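Local coordinates for ATP-dependent 6-phosphofructokinase isozyme 2 (PDB 3CQD), which catalyses the ATP- and magnesium-dependent phosphorylation of fructose 6-phosphate to fructose 1,6-bisphosphate, the first committing step of glycolysis, at residues A57-G62 / V78-V83; V2-L7 / I133-G138. All blocks are in the same frame, centred on the assembly; numbering follows the deposited sequence.

Contact 1. Residues A57-G62 / V78-V83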
ATOM      1  N   ALA B  57      25.806 -27.758  -0.502  1.00 18.37           N
ATOM      2  CA  ALA B  57      25.070 -27.023   0.507  1.00 17.46           C
ATOM      3  C   ALA B  57      24.886 -27.878   1.750  1.00 17.73           C
ATOM      4  O   ALA B  57      24.235 -28.924   1.702  1.00 17.38           O
ATOM      5  CB  ALA B  57      23.719 -26.567  -0.037  1.00 17.16           C
ATOM      6  N   ILE B  58      25.470 -27.406   2.851  1.00 17.82           N
ATOM      7  CA  ILE B  58      25.337 -28.008   4.174  1.00 17.77           C
ATOM      8  C   ILE B  58      24.278 -27.233   4.956  1.00 18.01           C
ATOM      9  O   ILE B  58      24.317 -26.001   5.057  1.00 17.68           O
ATOM     10  CB  ILE B  58      26.710 -28.027   4.950  1.00 18.10           C
ATOM     11  CG1 ILE B  58      27.796 -28.736   4.116  1.00 18.12           C
ATOM     12  CG2 ILE B  58      26.558 -28.709   6.333  1.00 18.14           C
ATOM     13  CD1 ILE B  58      29.221 -28.472   4.552  1.00 17.33           C
ATOM     14  N   PHE B  59      23.325 -27.957   5.505  1.00 18.87           N
ATOM     15  CA  PHE B  59      22.257 -27.323   6.239  1.00 19.49           C
ATOM     16  C   PHE B  59      21.440 -28.325   7.027  1.00 20.31           C
ATOM     17  O   PHE B  59      21.407 -29.529   6.696  1.00 20.73           O
ATOM     18  CB  PHE B  59      21.355 -26.511   5.299  1.00 18.30           C
ATOM     19  CG  PHE B  59      20.754 -27.309   4.199  1.00 18.27           C
ATOM     20  CD1 PHE B  59      21.462 -27.541   3.029  1.00 16.80           C
ATOM     21  CD2 PHE B  59      19.475 -27.832   4.326  1.00 16.61           C
ATOM     22  CE1 PHE B  59      20.908 -28.276   2.007  1.00 19.11           C
ATOM     23  CE2 PHE B  59      18.907 -28.558   3.303  1.00 19.35           C
ATOM     24  CZ  PHE B  59      19.619 -28.784   2.142  1.00 19.10           C
ATOM     25  N   PRO B  60      20.786 -27.833   8.090  1.00 20.99           N
ATOM     26  CA  PRO B  60      19.823 -28.668   8.791  1.00 21.57           C
ATOM     27  C   PRO B  60      18.534 -28.742   7.988  1.00 21.56           C
ATOM     28  O   PRO B  60      18.141 -27.759   7.349  1.00 21.23           O
ATOM     29  CB  PRO B  60      19.618 -27.935  10.118  1.00 21.96           C
ATOM     30  CG  PRO B  60      19.899 -26.481   9.795  1.00 20.50           C
ATOM     31  CD  PRO B  60      20.932 -26.490   8.701  1.00 20.19           C
ATOM     32  N   ALA B  61      17.912 -29.915   7.983  1.00 22.05           N
ATOM     33  CA  ALA B  61      16.634 -30.096   7.313  1.00 21.61           C
ATOM     34  C   ALA B  61      15.733 -30.850   8.260  1.00 22.37           C
ATOM     35  O   ALA B  61      16.143 -31.845   8.850  1.00 23.40           O
ATOM     36  CB  ALA B  61      16.816 -30.848   6.009  1.00 21.60           C
ATOM     37  N   GLY B  62      14.509 -30.359   8.427  1.00 22.56           N
ATOM     38  CA  GLY B  62      13.587 -30.936   9.393  1.00 23.03           C
ATOM     39  C   GLY B  62      12.209 -31.087   8.791  1.00 23.05           C
ATOM     40  O   GLY B  62      11.686 -30.159   8.179  1.00 22.59           O
ATOM     41  N   VAL B  78      22.070 -29.643  -7.135  1.00 28.54           N
ATOM     42  CA  VAL B  78      22.878 -29.013  -6.116  1.00 26.31           C
ATOM     43  C   VAL B  78      23.235 -30.049  -5.045  1.00 25.63           C
ATOM     44  O   VAL B  78      22.357 -30.498  -4.311  1.00 23.83           O
ATOM     45  CB  VAL B  78      22.172 -27.800  -5.502  1.00 25.06           C
ATOM     46  CG1 VAL B  78      22.996 -27.229  -4.357  1.00 23.88           C
ATOM     47  CG2 VAL B  78      21.906 -26.748  -6.578  1.00 25.67           C
ATOM     48  N   PRO B  79      24.527 -30.433  -4.959  1.00 25.53           N
ATOM     49  CA  PRO B  79      24.870 -31.401  -3.923  1.00 25.50           C
ATOM     50  C   PRO B  79      24.596 -30.861  -2.521  1.00 23.95           C
ATOM     51  O   PRO B  79      24.670 -29.649  -2.270  1.00 22.28           O
ATOM     52  CB  PRO B  79      26.363 -31.677  -4.144  1.00 26.77           C
ATOM     53  CG  PRO B  79      26.854 -30.580  -4.986  1.00 26.94           C
ATOM     54  CD  PRO B  79      25.700 -30.018  -5.748  1.00 26.37           C
ATOM     55  N   VAL B  80      24.281 -31.786  -1.623  1.00 23.83           N
ATOM     56  CA  VAL B  80      23.676 -31.474  -0.348  1.00 23.48           C
ATOM     57  C   VAL B  80      24.356 -32.336   0.727  1.00 24.33           C
ATOM     58  O   VAL B  80      24.772 -33.468   0.465  1.00 25.09           O
ATOM     59  CB  VAL B  80      22.143 -31.702  -0.496  1.00 23.99           C
ATOM     60  CG1 VAL B  80      21.515 -32.616   0.577  1.00 24.91           C
ATOM     61  CG2 VAL B  80      21.407 -30.386  -0.736  1.00 22.02           C
ATOM     62  N   ALA B  81      24.522 -31.771   1.918  1.00 23.59           N
ATOM     63  CA  ALA B  81      24.940 -32.557   3.077  1.00 24.40           C
ATOM     64  C   ALA B  81      24.106 -32.030   4.220  1.00 24.23           C
ATOM     65  O   ALA B  81      24.375 -30.947   4.762  1.00 23.63           O
ATOM     66  CB  ALA B  81      26.434 -32.401   3.354  1.00 24.74           C
ATOM     67  N   THR B  82      23.065 -32.785   4.550  1.00 24.79           N
ATOM     68  CA  THR B  82      22.070 -32.350   5.508  1.00 24.89           C
ATOM     69  C   THR B  82      22.259 -33.052   6.842  1.00 25.96           C
ATOM     70  O   THR B  82      22.792 -34.180   6.911  1.00 26.77           O
ATOM     71  CB  THR B  82      20.606 -32.572   4.994  1.00 25.11           C
ATOM     72  OG1 THR B  82      20.382 -33.958   4.706  1.00 27.32           O
ATOM     73  CG2 THR B  82      20.355 -31.771   3.745  1.00 23.88           C
ATOM     74  N   VAL B  83      21.870 -32.361   7.904  1.00 25.69           N
ATOM     75  CA  VAL B  83      21.656 -33.032   9.166  1.00 26.93           C
ATOM     76  C   VAL B  83      20.185 -32.904   9.496  1.00 27.20           C
ATOM     77  O   VAL B  83      19.585 -31.815   9.382  1.00 26.16           O
ATOM     78  CB  VAL B  83      22.587 -32.541  10.311  1.00 27.84           C
ATOM     79  CG1 VAL B  83      24.000 -32.240   9.780  1.00 26.18           C
ATOM     80  CG2 VAL B  83      22.000 -31.369  11.038  1.00 28.69           C
TER

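Contact 2. Residues V2-L7 / I133-G138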
ATOM      1  N   VAL B   2      39.127 -25.695  -6.388  1.00 46.58           N
ATOM      2  CA  VAL B   2      38.927 -26.456  -5.155  1.00 43.46           C
ATOM      3  C   VAL B   2      37.450 -26.747  -4.923  1.00 37.52           C
ATOM      4  O   VAL B   2      36.582 -26.187  -5.597  1.00 34.40           O
ATOM      5  CB  VAL B   2      39.507 -25.732  -3.910  1.00 42.85           C
ATOM      6  CG1 VAL B   2      41.035 -25.598  -4.021  1.00 50.53           C
ATOM      7  CG2 VAL B   2      38.827 -24.386  -3.693  1.00 38.25           C
ATOM      8  N   ARG B   3      37.179 -27.632  -3.970  1.00 36.36           N
ATOM      9  CA  ARG B   3      35.818 -27.950  -3.574  1.00 32.60           C
ATOM     10  C   ARG B   3      35.180 -26.777  -2.844  1.00 27.36           C
ATOM     11  O   ARG B   3      35.837 -26.083  -2.066  1.00 27.03           O
ATOM     12  CB  ARG B   3      35.796 -29.191  -2.692  1.00 35.24           C
ATOM     13  CG  ARG B   3      36.124 -30.478  -3.439  1.00 42.73           C
ATOM     14  CD  ARG B   3      36.100 -31.671  -2.500  1.00 50.50           C
ATOM     15  NE  ARG B   3      34.751 -32.212  -2.324  1.00 53.20           N
ATOM     16  CZ  ARG B   3      34.425 -33.501  -2.424  1.00 61.59           C
ATOM     17  NH1 ARG B   3      35.352 -34.418  -2.682  1.00 70.86           N
ATOM     18  NH2 ARG B   3      33.166 -33.878  -2.240  1.00 63.01           N
ATOM     19  N   ILE B   4      33.900 -26.551  -3.120  1.00 24.41           N
ATOM     20  CA  ILE B   4      33.168 -25.465  -2.500  1.00 21.95           C
ATOM     21  C   ILE B   4      31.993 -26.027  -1.726  1.00 20.97           C
ATOM     22  O   ILE B   4      31.317 -26.952  -2.174  1.00 22.72           O
ATOM     23  CB  ILE B   4      32.661 -24.418  -3.522  1.00 21.16           C
ATOM     24  CG1 ILE B   4      33.824 -23.867  -4.352  1.00 22.66           C
ATOM     25  CG2 ILE B   4      31.893 -23.280  -2.812  1.00 19.99           C
ATOM     26  CD1 ILE B   4      33.364 -23.087  -5.580  1.00 21.73           C
ATOM     27  N   TYR B   5      31.789 -25.460  -0.545  1.00 19.96           N
ATOM     28  CA  TYR B   5      30.707 -25.836   0.317  1.00 19.26           C
ATOM     29  C   TYR B   5      30.049 -24.567   0.805  1.00 19.46           C
ATOM     30  O   TYR B   5      30.656 -23.493   0.826  1.00 19.20           O
ATOM     31  CB  TYR B   5      31.215 -26.664   1.509  1.00 20.67           C
ATOM     32  CG  TYR B   5      31.933 -27.932   1.104  1.00 22.23           C
ATOM     33  CD1 TYR B   5      33.282 -27.906   0.735  1.00 23.90           C
ATOM     34  CD2 TYR B   5      31.268 -29.148   1.076  1.00 23.54           C
ATOM     35  CE1 TYR B   5      33.942 -29.056   0.345  1.00 26.75           C
ATOM     36  CE2 TYR B   5      31.930 -30.323   0.689  1.00 29.41           C
ATOM     37  CZ  TYR B   5      33.267 -30.257   0.325  1.00 29.55           C
ATOM     38  OH  TYR B   5      33.941 -31.397  -0.043  1.00 35.45           O
ATOM     39  N   THR B   6      28.784 -24.689   1.175  1.00 17.56           N
ATOM     40  CA  THR B   6      28.113 -23.573   1.765  1.00 16.95           C
ATOM     41  C   THR B   6      27.509 -24.099   3.031  1.00 16.89           C
ATOM     42  O   THR B   6      27.273 -25.294   3.161  1.00 16.89           O
ATOM     43  CB  THR B   6      27.038 -22.968   0.837  1.00 15.96           C
ATOM     44  OG1 THR B   6      25.904 -23.824   0.811  1.00 15.38           O
ATOM     45  CG2 THR B   6      27.581 -22.780  -0.591  1.00 15.10           C
ATOM     46  N   LEU B   7      27.306 -23.203   3.976  1.00 16.63           N
ATOM     47  CA  LEU B   7      26.662 -23.566   5.219  1.00 17.06           C
ATOM     48  C   LEU B   7      25.506 -22.621   5.424  1.00 16.36           C
ATOM     49  O   LEU B   7      25.675 -21.406   5.391  1.00 15.22           O
ATOM     50  CB  LEU B   7      27.631 -23.466   6.394  1.00 17.98           C
ATOM     51  CG  LEU B   7      27.023 -23.787   7.762  1.00 19.70           C
ATOM     52  CD1 LEU B   7      26.479 -25.234   7.840  1.00 19.00           C
ATOM     53  CD2 LEU B   7      28.031 -23.487   8.865  1.00 19.72           C
ATOM     54  N   ILE B 133      36.718 -24.377   0.096  1.00 24.09           N
ATOM     55  CA  ILE B 133      36.071 -23.140   0.477  1.00 22.71           C
ATOM     56  C   ILE B 133      34.742 -23.444   1.120  1.00 22.00           C
ATOM     57  O   ILE B 133      33.984 -24.292   0.633  1.00 22.42           O
ATOM     58  CB  ILE B 133      35.902 -22.224  -0.748  1.00 22.52           C
ATOM     59  CG1 ILE B 133      37.287 -21.845  -1.281  1.00 23.24           C
ATOM     60  CG2 ILE B 133      35.030 -20.989  -0.417  1.00 20.52           C
ATOM     61  CD1 ILE B 133      37.235 -21.345  -2.694  1.00 24.28           C
ATOM     62  N   LEU B 134      34.487 -22.771   2.236  1.00 20.70           N
ATOM     63  CA  LEU B 134      33.186 -22.797   2.868  1.00 19.57           C
ATOM     64  C   LEU B 134      32.570 -21.404   2.849  1.00 18.44           C
ATOM     65  O   LEU B 134      33.186 -20.435   3.310  1.00 18.26           O
ATOM     66  CB  LEU B 134      33.279 -23.318   4.309  1.00 19.69           C
ATOM     67  CG  LEU B 134      31.933 -23.371   5.053  1.00 20.19           C
ATOM     68  CD1 LEU B 134      30.974 -24.405   4.425  1.00 19.47           C
ATOM     69  CD2 LEU B 134      32.158 -23.659   6.524  1.00 20.21           C
ATOM     70  N   VAL B 135      31.366 -21.320   2.301  1.00 17.48           N
ATOM     71  CA  VAL B 135      30.592 -20.093   2.338  1.00 17.18           C
ATOM     72  C   VAL B 135      29.541 -20.192   3.431  1.00 16.54           C
ATOM     73  O   VAL B 135      28.596 -20.967   3.329  1.00 16.70           O
ATOM     74  CB  VAL B 135      29.924 -19.767   0.979  1.00 16.44           C
ATOM     75  CG1 VAL B 135      29.373 -18.366   1.013  1.00 15.85           C
ATOM     76  CG2 VAL B 135      30.933 -19.900  -0.140  1.00 16.70           C
ATOM     77  N   ILE B 136      29.731 -19.419   4.490  1.00 16.33           N
ATOM     78  CA  ILE B 136      28.751 -19.368   5.561  1.00 16.64           C
ATOM     79  C   ILE B 136      27.835 -18.194   5.272  1.00 16.18           C
ATOM     80  O   ILE B 136      28.250 -17.038   5.353  1.00 16.40           O
ATOM     81  CB  ILE B 136      29.383 -19.203   6.949  1.00 17.23           C
ATOM     82  CG1 ILE B 136      30.295 -20.390   7.278  1.00 18.80           C
ATOM     83  CG2 ILE B 136      28.290 -19.069   8.031  1.00 15.81           C
ATOM     84  CD1 ILE B 136      31.738 -20.023   7.391  1.00 23.73           C
ATOM     85  N   SER B 137      26.587 -18.494   4.932  1.00 16.33           N
ATOM     86  CA  SER B 137      25.699 -17.444   4.492  1.00 16.00           C
ATOM     87  C   SER B 137      24.314 -17.600   5.075  1.00 15.78           C
ATOM     88  O   SER B 137      23.693 -18.660   4.975  1.00 15.13           O
ATOM     89  CB  SER B 137      25.658 -17.355   2.966  1.00 15.45           C
ATOM     90  OG  SER B 137      24.647 -16.440   2.557  1.00 16.10           O
ATOM     91  N   GLY B 138      23.864 -16.525   5.701  1.00 15.57           N
ATOM     92  CA  GLY B 138      22.489 -16.407   6.119  1.00 15.50           C
ATOM     93  C   GLY B 138      22.413 -16.013   7.572  1.00 16.31           C
ATOM     94  O   GLY B 138      23.434 -15.773   8.243  1.00 15.77           O
TER

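Contact 1. Residues A57-G62 / V78-V83
The F59 ring takes the T82 methyl over one face and a V80 methyl, CG2, at its edge. T82 CG2 sits 3.8 Å from the centroid of the F59 ring, 25° off the normal and displaced toward the CE2-CZ rim, a CH-pi contact between side chains lying side by side. V80 CG2 comes in near the ring plane, 3.5 Å from F59 CE1. A chi1 of 58° wedges F59 CG between its own backbone N and carbonyl carbon, which swings the ring across to the neighbouring strand. The ring also packs on L69 and L73 of helix 63-75 and on I42 of helix 40-50, a substrate-binding residue. With an alanine here the T82 and V80 methyls would probably lose their aromatic partner, and a gap would be likely to open beneath these helices. On the reverse face I58 CG1 lies 4.0 Å from A81 CB, and P60 CB meets V83 CG2; Q124 of helix 115-126 meets both I58 and A81. Between the faces runs a parallel ladder in which A57 and F59 use both N-H and C=O and A61 its N-H: A57 N to P79 O (2.8 Å), A81 N to A57 O, F59 N to A81 O (3.3 Å, the longest), V83 N to F59 O and A61 N to V83 O. CA-H...O contacts second it, such as I58 CA to A81 O at 3.1 Å. Strand 55-61, helix 63-75 and strand 80-84 form a beta-alpha-beta crossover, here at one border of the parallel sheet of the ribokinase-like PfkB fold.

Contact 2. Residues V2-L7 / I133-G138
R3 and I133 open a ladder of five backbone hydrogen bonds that alternates strictly between the two parallel strands. I133 N gives its hydrogen to R3 O at 2.9 Å, nearly straight at 171°, and I133 O then accepts from Y5 N at 2.8 Å. Y5 O receives V135 N and V135 O receives L7 N, each at 2.7 Å, both donors tilted out of the carbonyl plane; L7 O finally takes S137 N at 3.1 Å, again close to the carbonyl direction. Y5, L7, I133 and V135 thus spend both N-H and C=O on this contact, while I4, T6 and L134 turn theirs outward to strands 55-61 and 162-166. I133 O has a further neighbour, the edge of the Y5 ring, in whose plane it lies. The T6 hydroxyl is satisfied elsewhere, OG1 bonding to G41 O; chi1 of 75° puts OG1 between the backbone N and the carbonyl carbon and CG2 anti to the carbonyl carbon, where it meets V135 CB at 4.1 Å. The V2 and I133 side chains cross at about a right angle, V2 CG2 3.6 Å from I133 CD1; helix 254-267 covers I133. On the other face, L134 CD1 reaches Y5 CB at 3.7 Å, and L7 and I136 lie side by side. S137 ends the strand beside G40 and D256, both substrate-binding; D256 is probably the catalytic base, as in other ribokinase-family kinases. Backbone polarity is thus paired between largely apolar faces, and polar chemistry gathers at the C-terminal end, where S137 lies near the substrate and magnesium-ATP site.

Overall arrangement
The chain enters at its N terminus through strand 4-7, the first half of contact 2, and does not close that loop until strand 133-137, with segments 2-7 and 133-138 lying 126 residues apart at their closest ends. Contact 1 lies wholly within this interval: strand 55-61 runs into helix 63-75 and returns as strand 80-84, segments 57-62 and 78-83 being only 16 residues apart at their closest ends. The two loops therefore nest without crossing. Their centres are 12 Å apart in one parallel sheet, where strands 55-61 and 4-7 are neighbours joined by a probable hydrogen bond from I58 N to T6 O (2.8 Å). With that pairing between them, the contacts span four neighbouring strands, 80-84, 55-61, 4-7 and 133-137.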